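Flavin-dependent thymidylate synthase (Thermus thermophilus, PDB 6J61) probably catalyses the reductive methylation of dUMP to dTMP as an FAD-containing homotetramer, with methylenetetrahydrofolate as methyl donor and NADPH as reductant. Local coordinates at residues 64-75 and 162-173. Residues are numbered along the deposited sequence; the frame is centred on the assembly and turned at random.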
ATOM      1  N   VAL A  64      -6.564   5.882  13.927  1.00 32.44           N
ATOM      2  CA  VAL A  64      -7.318   7.130  13.873  1.00 29.99           C
ATOM      3  C   VAL A  64      -7.415   7.530  12.401  1.00 31.21           C
ATOM      4  O   VAL A  64      -6.412   7.508  11.691  1.00 32.18           O
ATOM      5  CB  VAL A  64      -6.602   8.234  14.678  1.00 29.11           C
ATOM      6  CG1 VAL A  64      -7.219   9.599  14.381  1.00 25.81           C
ATOM      7  CG2 VAL A  64      -6.686   7.915  16.171  1.00 26.38           C
ATOM      8  N   VAL A  65      -8.608   7.884  11.929  1.00 30.82           N
ATOM      9  CA  VAL A  65      -8.764   8.254  10.519  1.00 29.54           C
ATOM     10  C   VAL A  65      -9.544   9.547  10.296  1.00 30.38           C
ATOM     11  O   VAL A  65     -10.498   9.841  11.002  1.00 29.52           O
ATOM     12  CB  VAL A  65      -9.456   7.107   9.718  1.00 28.73           C
ATOM     13  CG1 VAL A  65      -9.593   7.482   8.244  1.00 26.28           C
ATOM     14  CG2 VAL A  65      -8.654   5.829   9.851  1.00 27.68           C
ATOM     15  N   PHE A  66      -9.108  10.322   9.309  1.00 32.36           N
ATOM     16  CA  PHE A  66      -9.760  11.579   8.947  1.00 32.96           C
ATOM     17  C   PHE A  66     -10.213  11.514   7.488  1.00 32.78           C
ATOM     18  O   PHE A  66      -9.544  10.922   6.636  1.00 32.94           O
ATOM     19  CB  PHE A  66      -8.809  12.777   9.130  1.00 33.40           C
ATOM     20  CG  PHE A  66      -8.550  13.140  10.564  1.00 35.66           C
ATOM     21  CD1 PHE A  66      -7.783  12.314  11.386  1.00 35.50           C
ATOM     22  CD2 PHE A  66      -9.096  14.297  11.110  1.00 34.72           C
ATOM     23  CE1 PHE A  66      -7.568  12.640  12.731  1.00 34.88           C
ATOM     24  CE2 PHE A  66      -8.884  14.625  12.454  1.00 33.59           C
ATOM     25  CZ  PHE A  66      -8.122  13.800  13.262  1.00 32.39           C
ATOM     26  N   LYS A  67     -11.361  12.119   7.211  1.00 33.63           N
ATOM     27  CA  LYS A  67     -11.922  12.151   5.868  1.00 33.24           C
ATOM     28  C   LYS A  67     -12.284  13.598   5.549  1.00 33.52           C
ATOM     29  O   LYS A  67     -13.096  14.203   6.240  1.00 35.29           O
ATOM     30  CB  LYS A  67     -13.153  11.241   5.801  1.00 30.74           C
ATOM     31  CG  LYS A  67     -13.788  11.150   4.425  1.00 34.40           C
ATOM     32  CD  LYS A  67     -14.618   9.872   4.239  1.00 34.46           C
ATOM     33  CE  LYS A  67     -15.806   9.784   5.202  1.00 35.28           C
ATOM     34  NZ  LYS A  67     -16.681   8.607   4.905  1.00 32.94           N
ATOM     35  N   PHE A  68     -11.669  14.157   4.513  1.00 33.47           N
ATOM     36  CA  PHE A  68     -11.933  15.543   4.145  1.00 35.09           C
ATOM     37  C   PHE A  68     -12.589  15.742   2.781  1.00 35.71           C
ATOM     38  O   PHE A  68     -12.550  14.869   1.912  1.00 35.62           O
ATOM     39  CB  PHE A  68     -10.636  16.369   4.152  1.00 35.47           C
ATOM     40  CG  PHE A  68      -9.890  16.347   5.463  1.00 36.95           C
ATOM     41  CD1 PHE A  68      -9.052  15.285   5.788  1.00 35.62           C
ATOM     42  CD2 PHE A  68      -9.995  17.411   6.357  1.00 36.33           C
ATOM     43  CE1 PHE A  68      -8.328  15.284   6.977  1.00 36.68           C
ATOM     44  CE2 PHE A  68      -9.268  17.412   7.551  1.00 36.42           C
ATOM     45  CZ  PHE A  68      -8.435  16.346   7.857  1.00 33.23           C
ATOM     46  N   HIS A  69     -13.183  16.921   2.621  1.00 36.02           N
ATOM     47  CA  HIS A  69     -13.825  17.354   1.388  1.00 35.62           C
ATOM     48  C   HIS A  69     -12.918  18.522   1.003  1.00 36.09           C
ATOM     49  O   HIS A  69     -12.892  19.553   1.682  1.00 36.73           O
ATOM     50  CB  HIS A  69     -15.252  17.836   1.681  1.00 38.74           C
ATOM     51  CG  HIS A  69     -15.993  18.341   0.478  1.00 42.71           C
ATOM     52  ND1 HIS A  69     -17.282  18.824   0.549  1.00 42.80           N
ATOM     53  CD2 HIS A  69     -15.627  18.443  -0.823  1.00 44.07           C
ATOM     54  CE1 HIS A  69     -17.677  19.201  -0.653  1.00 44.26           C
ATOM     55  NE2 HIS A  69     -16.691  18.980  -1.504  1.00 43.85           N
ATOM     56  N   VAL A  70     -12.146  18.348  -0.063  1.00 35.05           N
ATOM     57  CA  VAL A  70     -11.208  19.377  -0.488  1.00 33.78           C
ATOM     58  C   VAL A  70     -11.497  19.914  -1.882  1.00 35.13           C
ATOM     59  O   VAL A  70     -11.796  19.162  -2.809  1.00 36.79           O
ATOM     60  CB  VAL A  70      -9.749  18.831  -0.484  1.00 33.26           C
ATOM     61  CG1 VAL A  70      -8.743  19.974  -0.706  1.00 30.03           C
ATOM     62  CG2 VAL A  70      -9.474  18.088   0.816  1.00 30.63           C
ATOM     63  N   LYS A  71     -11.390  21.229  -2.021  1.00 35.39           N
ATOM     64  CA  LYS A  71     -11.600  21.904  -3.296  1.00 35.11           C
ATOM     65  C   LYS A  71     -10.270  22.602  -3.567  1.00 33.99           C
ATOM     66  O   LYS A  71      -9.808  23.407  -2.753  1.00 32.58           O
ATOM     67  CB  LYS A  71     -12.735  22.930  -3.161  1.00 37.36           C
ATOM     68  CG  LYS A  71     -13.098  23.649  -4.448  1.00 38.05           C
ATOM     69  CD  LYS A  71     -14.265  24.600  -4.253  1.00 37.89           C
ATOM     70  CE  LYS A  71     -14.611  25.276  -5.575  1.00 40.31           C
ATOM     71  NZ  LYS A  71     -15.609  26.372  -5.427  1.00 41.90           N
ATOM     72  N   ALA A  72      -9.647  22.289  -4.696  1.00 34.08           N
ATOM     73  CA  ALA A  72      -8.360  22.884  -5.011  1.00 34.18           C
ATOM     74  C   ALA A  72      -8.015  22.859  -6.482  1.00 34.36           C
ATOM     75  O   ALA A  72      -8.614  22.132  -7.263  1.00 33.56           O
ATOM     76  CB  ALA A  72      -7.263  22.168  -4.229  1.00 35.17           C
ATOM     77  N   PRO A  73      -7.019  23.664  -6.879  1.00 35.94           N
ATOM     78  CA  PRO A  73      -6.585  23.727  -8.277  1.00 35.73           C
ATOM     79  C   PRO A  73      -6.002  22.365  -8.669  1.00 38.05           C
ATOM     80  O   PRO A  73      -5.375  21.686  -7.852  1.00 40.52           O
ATOM     81  CB  PRO A  73      -5.525  24.826  -8.257  1.00 33.24           C
ATOM     82  CG  PRO A  73      -5.944  25.679  -7.112  1.00 34.38           C
ATOM     83  CD  PRO A  73      -6.323  24.678  -6.069  1.00 33.17           C
ATOM     84  N   ILE A  74      -6.203  21.969  -9.917  1.00 37.85           N
ATOM     85  CA  ILE A  74      -5.704  20.694 -10.377  1.00 36.75           C
ATOM     86  C   ILE A  74      -4.216  20.518 -10.093  1.00 38.26           C
ATOM     87  O   ILE A  74      -3.809  19.456  -9.612  1.00 39.60           O
ATOM     88  CB  ILE A  74      -6.005  20.508 -11.885  1.00 35.68           C
ATOM     89  CG1 ILE A  74      -7.501  20.281 -12.070  1.00 37.07           C
ATOM     90  CG2 ILE A  74      -5.261  19.322 -12.451  1.00 33.28           C
ATOM     91  CD1 ILE A  74      -7.940  20.236 -13.528  1.00 40.36           C
ATOM     92  N   PHE A  75      -3.400  21.539 -10.355  1.00 37.32           N
ATOM     93  CA  PHE A  75      -1.965  21.386 -10.115  1.00 37.91           C
ATOM     94  C   PHE A  75      -1.640  21.133  -8.635  1.00 38.55           C
ATOM     95  O   PHE A  75      -0.601  20.566  -8.305  1.00 38.59           O
ATOM     96  CB  PHE A  75      -1.158  22.583 -10.666  1.00 36.77           C
ATOM     97  CG  PHE A  75      -1.232  23.823  -9.826  1.00 37.28           C
ATOM     98  CD1 PHE A  75      -2.380  24.606  -9.808  1.00 35.57           C
ATOM     99  CD2 PHE A  75      -0.141  24.212  -9.057  1.00 37.08           C
ATOM    100  CE1 PHE A  75      -2.441  25.759  -9.037  1.00 39.08           C
ATOM    101  CE2 PHE A  75      -0.192  25.362  -8.283  1.00 39.24           C
ATOM    102  CZ  PHE A  75      -1.344  26.141  -8.270  1.00 38.39           C
ATOM    103  N   LEU A 162      -4.382  24.051 -15.858  1.00 42.19           N
ATOM    104  CA  LEU A 162      -4.140  23.343 -14.600  1.00 41.77           C
ATOM    105  C   LEU A 162      -4.619  24.075 -13.347  1.00 41.35           C
ATOM    106  O   LEU A 162      -4.718  23.474 -12.279  1.00 41.26           O
ATOM    107  CB  LEU A 162      -2.642  23.016 -14.465  1.00 42.52           C
ATOM    108  CG  LEU A 162      -2.057  22.052 -15.509  1.00 42.73           C
ATOM    109  CD1 LEU A 162      -0.552  21.944 -15.379  1.00 42.50           C
ATOM    110  CD2 LEU A 162      -2.696  20.696 -15.331  1.00 43.60           C
ATOM    111  N   ASN A 163      -4.918  25.365 -13.467  1.00 40.44           N
ATOM    112  CA  ASN A 163      -5.390  26.120 -12.306  1.00 41.35           C
ATOM    113  C   ASN A 163      -6.895  25.950 -12.090  1.00 40.41           C
ATOM    114  O   ASN A 163      -7.479  26.552 -11.188  1.00 39.37           O
ATOM    115  CB  ASN A 163      -5.047  27.602 -12.456  1.00 41.60           C
ATOM    116  CG  ASN A 163      -5.781  28.255 -13.608  1.00 44.00           C
ATOM    117  OD1 ASN A 163      -6.175  27.596 -14.574  1.00 42.61           O
ATOM    118  ND2 ASN A 163      -5.952  29.564 -13.520  1.00 45.90           N
ATOM    119  N   LEU A 164      -7.520  25.131 -12.930  1.00 39.85           N
ATOM    120  CA  LEU A 164      -8.943  24.862 -12.812  1.00 39.15           C
ATOM    121  C   LEU A 164      -9.147  24.242 -11.433  1.00 39.41           C
ATOM    122  O   LEU A 164      -8.328  23.445 -10.988  1.00 40.42           O
ATOM    123  CB  LEU A 164      -9.382  23.856 -13.884  1.00 38.97           C
ATOM    124  CG  LEU A 164     -10.895  23.597 -13.880  1.00 38.92           C
ATOM    125  CD1 LEU A 164     -11.571  24.742 -14.627  1.00 36.20           C
ATOM    126  CD2 LEU A 164     -11.236  22.267 -14.524  1.00 38.13           C
ATOM    127  N   TYR A 165     -10.218  24.609 -10.743  1.00 37.96           N
ATOM    128  CA  TYR A 165     -10.466  24.028  -9.436  1.00 37.61           C
ATOM    129  C   TYR A 165     -11.077  22.648  -9.605  1.00 39.09           C
ATOM    130  O   TYR A 165     -11.635  22.337 -10.657  1.00 42.33           O
ATOM    131  CB  TYR A 165     -11.413  24.911  -8.632  1.00 38.21           C
ATOM    132  CG  TYR A 165     -10.704  25.897  -7.741  1.00 41.46           C
ATOM    133  CD1 TYR A 165     -10.243  25.515  -6.479  1.00 39.54           C
ATOM    134  CD2 TYR A 165     -10.460  27.211  -8.170  1.00 42.40           C
ATOM    135  CE1 TYR A 165      -9.556  26.408  -5.667  1.00 41.25           C
ATOM    136  CE2 TYR A 165      -9.771  28.115  -7.367  1.00 43.47           C
ATOM    137  CZ  TYR A 165      -9.319  27.704  -6.114  1.00 43.25           C
ATOM    138  OH  TYR A 165      -8.615  28.576  -5.319  1.00 43.27           O
ATOM    139  N   THR A 166     -10.968  21.823  -8.570  1.00 38.13           N
ATOM    140  CA  THR A 166     -11.524  20.475  -8.588  1.00 36.53           C
ATOM    141  C   THR A 166     -11.820  20.061  -7.152  1.00 35.37           C
ATOM    142  O   THR A 166     -11.230  20.595  -6.217  1.00 34.55           O
ATOM    143  CB  THR A 166     -10.541  19.469  -9.233  1.00 38.32           C
ATOM    144  OG1 THR A 166     -11.097  18.150  -9.177  1.00 36.75           O
ATOM    145  CG2 THR A 166      -9.202  19.482  -8.504  1.00 39.59           C
ATOM    146  N   GLU A 167     -12.747  19.129  -6.965  1.00 34.13           N
ATOM    147  CA  GLU A 167     -13.086  18.697  -5.615  1.00 34.01           C
ATOM    148  C   GLU A 167     -12.914  17.212  -5.450  1.00 33.74           C
ATOM    149  O   GLU A 167     -13.031  16.456  -6.416  1.00 32.73           O
ATOM    150  CB  GLU A 167     -14.534  19.016  -5.265  1.00 33.31           C
ATOM    151  CG  GLU A 167     -14.952  20.436  -5.459  1.00 36.40           C
ATOM    152  CD  GLU A 167     -16.371  20.664  -4.978  1.00 38.40           C
ATOM    153  OE1 GLU A 167     -16.945  21.705  -5.345  1.00 40.28           O
ATOM    154  OE2 GLU A 167     -16.911  19.809  -4.233  1.00 37.04           O
ATOM    155  N   PHE A 168     -12.669  16.803  -4.207  1.00 33.08           N
ATOM    156  CA  PHE A 168     -12.507  15.400  -3.878  1.00 32.27           C
ATOM    157  C   PHE A 168     -12.612  15.112  -2.383  1.00 32.79           C
ATOM    158  O   PHE A 168     -12.564  16.011  -1.545  1.00 31.13           O
ATOM    159  CB  PHE A 168     -11.159  14.887  -4.391  1.00 32.23           C
ATOM    160  CG  PHE A 168      -9.964  15.650  -3.861  1.00 31.34           C
ATOM    161  CD1 PHE A 168      -9.475  16.760  -4.543  1.00 29.08           C
ATOM    162  CD2 PHE A 168      -9.296  15.217  -2.713  1.00 29.52           C
ATOM    163  CE1 PHE A 168      -8.324  17.431  -4.102  1.00 31.14           C
ATOM    164  CE2 PHE A 168      -8.146  15.881  -2.261  1.00 33.10           C
ATOM    165  CZ  PHE A 168      -7.656  16.992  -2.961  1.00 31.55           C
ATOM    166  N   TYR A 169     -12.777  13.833  -2.073  1.00 33.11           N
ATOM    167  CA  TYR A 169     -12.838  13.355  -0.702  1.00 33.84           C
ATOM    168  C   TYR A 169     -11.480  12.719  -0.442  1.00 34.16           C
ATOM    169  O   TYR A 169     -11.013  11.904  -1.235  1.00 35.51           O
ATOM    170  CB  TYR A 169     -13.943  12.304  -0.550  1.00 33.65           C
ATOM    171  CG  TYR A 169     -15.254  12.868  -0.058  1.00 34.98           C
ATOM    172  CD1 TYR A 169     -15.737  14.084  -0.548  1.00 35.22           C
ATOM    173  CD2 TYR A 169     -16.013  12.188   0.902  1.00 33.90           C
ATOM    174  CE1 TYR A 169     -16.937  14.612  -0.092  1.00 36.89           C
ATOM    175  CE2 TYR A 169     -17.224  12.706   1.364  1.00 34.53           C
ATOM    176  CZ  TYR A 169     -17.680  13.920   0.863  1.00 36.67           C
ATOM    177  OH  TYR A 169     -18.879  14.453   1.306  1.00 39.17           O
ATOM    178  N   TRP A 170     -10.843  13.099   0.656  1.00 33.78           N
ATOM    179  CA  TRP A 170      -9.540  12.565   1.009  1.00 32.50           C
ATOM    180  C   TRP A 170      -9.676  11.844   2.349  1.00 31.82           C
ATOM    181  O   TRP A 170     -10.021  12.447   3.368  1.00 28.72           O
ATOM    182  CB  TRP A 170      -8.530  13.722   1.079  1.00 36.64           C
ATOM    183  CG  TRP A 170      -7.103  13.339   1.381  1.00 41.56           C
ATOM    184  CD1 TRP A 170      -6.461  13.418   2.591  1.00 42.43           C
ATOM    185  CD2 TRP A 170      -6.149  12.806   0.460  1.00 43.82           C
ATOM    186  NE1 TRP A 170      -5.165  12.963   2.476  1.00 43.32           N
ATOM    187  CE2 TRP A 170      -4.948  12.581   1.179  1.00 43.87           C
ATOM    188  CE3 TRP A 170      -6.188  12.495  -0.906  1.00 46.13           C
ATOM    189  CZ2 TRP A 170      -3.804  12.058   0.578  1.00 46.72           C
ATOM    190  CZ3 TRP A 170      -5.039  11.971  -1.509  1.00 47.67           C
ATOM    191  CH2 TRP A 170      -3.866  11.758  -0.764  1.00 46.96           C
ATOM    192  N   LYS A 171      -9.433  10.536   2.328  1.00 32.03           N
ATOM    193  CA  LYS A 171      -9.514   9.694   3.527  1.00 31.94           C
ATOM    194  C   LYS A 171      -8.123   9.170   3.878  1.00 32.04           C
ATOM    195  O   LYS A 171      -7.501   8.459   3.082  1.00 30.91           O
ATOM    196  CB  LYS A 171     -10.450   8.509   3.282  1.00 29.21           C
ATOM    197  CG  LYS A 171     -10.826   7.764   4.550  1.00 32.09           C
ATOM    198  CD  LYS A 171      -9.899   6.597   4.871  1.00 33.57           C
ATOM    199  CE  LYS A 171     -10.220   5.389   4.036  1.00 34.08           C
ATOM    200  NZ  LYS A 171      -9.205   4.309   4.169  1.00 39.98           N
ATOM    201  N   GLN A 172      -7.641   9.498   5.072  1.00 32.91           N
ATOM    202  CA  GLN A 172      -6.309   9.064   5.466  1.00 33.02           C
ATOM    203  C   GLN A 172      -6.130   8.911   6.970  1.00 30.52           C
ATOM    204  O   GLN A 172      -6.678   9.679   7.747  1.00 30.76           O
ATOM    205  CB  GLN A 172      -5.284  10.060   4.912  1.00 33.81           C
ATOM    206  CG  GLN A 172      -3.840   9.629   5.013  1.00 37.44           C
ATOM    207  CD  GLN A 172      -2.957  10.476   4.135  1.00 41.55           C
ATOM    208  OE1 GLN A 172      -3.109  11.701   4.096  1.00 45.91           O
ATOM    209  NE2 GLN A 172      -2.032   9.840   3.420  1.00 38.89           N
ATOM    210  N   ASP A 173      -5.348   7.914   7.364  1.00 30.91           N
ATOM    211  CA  ASP A 173      -5.076   7.645   8.767  1.00 32.86           C
ATOM    212  C   ASP A 173      -4.091   8.657   9.341  1.00 31.94           C
ATOM    213  O   ASP A 173      -3.277   9.222   8.618  1.00 32.25           O
ATOM    214  CB  ASP A 173      -4.551   6.212   8.933  1.00 37.26           C
ATOM    215  CG  ASP A 173      -3.211   5.986   8.251  1.00 42.99           C
ATOM    216  OD1 ASP A 173      -2.177   6.442   8.792  1.00 45.39           O
ATOM    217  OD2 ASP A 173      -3.194   5.348   7.172  1.00 47.20           O
TER
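His-69 and Glu-167 meet diagonally across two antiparallel strands: NE2 of His-69 donates to OE2 of Glu-167 over 2.9 Å. The bond is nearly straight (170°) and lies in the imidazole plane, but reaches the carboxylate from above its own plane. With CG anti to the backbone N (chi1 179°), the imidazole extends past Tyr-169, whose CE1 sits over one ring face, 3.9 Å from CG of His-69. Histidine suits the place because both ring nitrogens are used, ND1 being hydrogen-bonded to NH2 of Arg-16 on strand 13-21. Replacing the imidazole with an alanine side chain would probably deprive Glu-167 OE2 and the Arg-16 guanidinium of this partner and leave a gap beside Tyr-169. Glu-167 also packs its CG against CG of Lys-71 at 3.8 Å; its OE1 hydrogen-bonds to OH of Tyr-35 of a second subunit, and Lys-71 NZ forms a salt bridge with Glu-101.

The face carrying Phe-66, Phe-68, Val-70, Phe-168 and Trp-170 is mostly apolar, though Thr-166 OG1 there hydrogen-bonds to Glu-90. Beta-branched Val-70 sets its CB over the Phe-168 ring, a CH-pi contact 4.0 Å from the centroid, while CG1 and CG2 reach CZ and CE2. Phe-168 CG lies between its own N and C (chi1 57°), which swings the ring back over Val-70. NE1 of Trp-170 bonds to OE1 of Gln-172.

Where strand 65-73 ends, CG of Pro-73 lies over one face of the Tyr-165 ring, offset toward its rim; proline, lacking an N-H, suits this non-hydrogen-bonded pair. N of Ile-74 and N of Phe-75 then bond to O of Leu-164 and O of Leu-162, tying helix 74-80 to residues 162-164.

Paired backbone bonds from Phe-66/Gln-172 to Ala-72/Thr-166 join two inner strands of the antiparallel sheet of this ThyX-family protein; at one end Asp-173 caps the following helix and touches FAD.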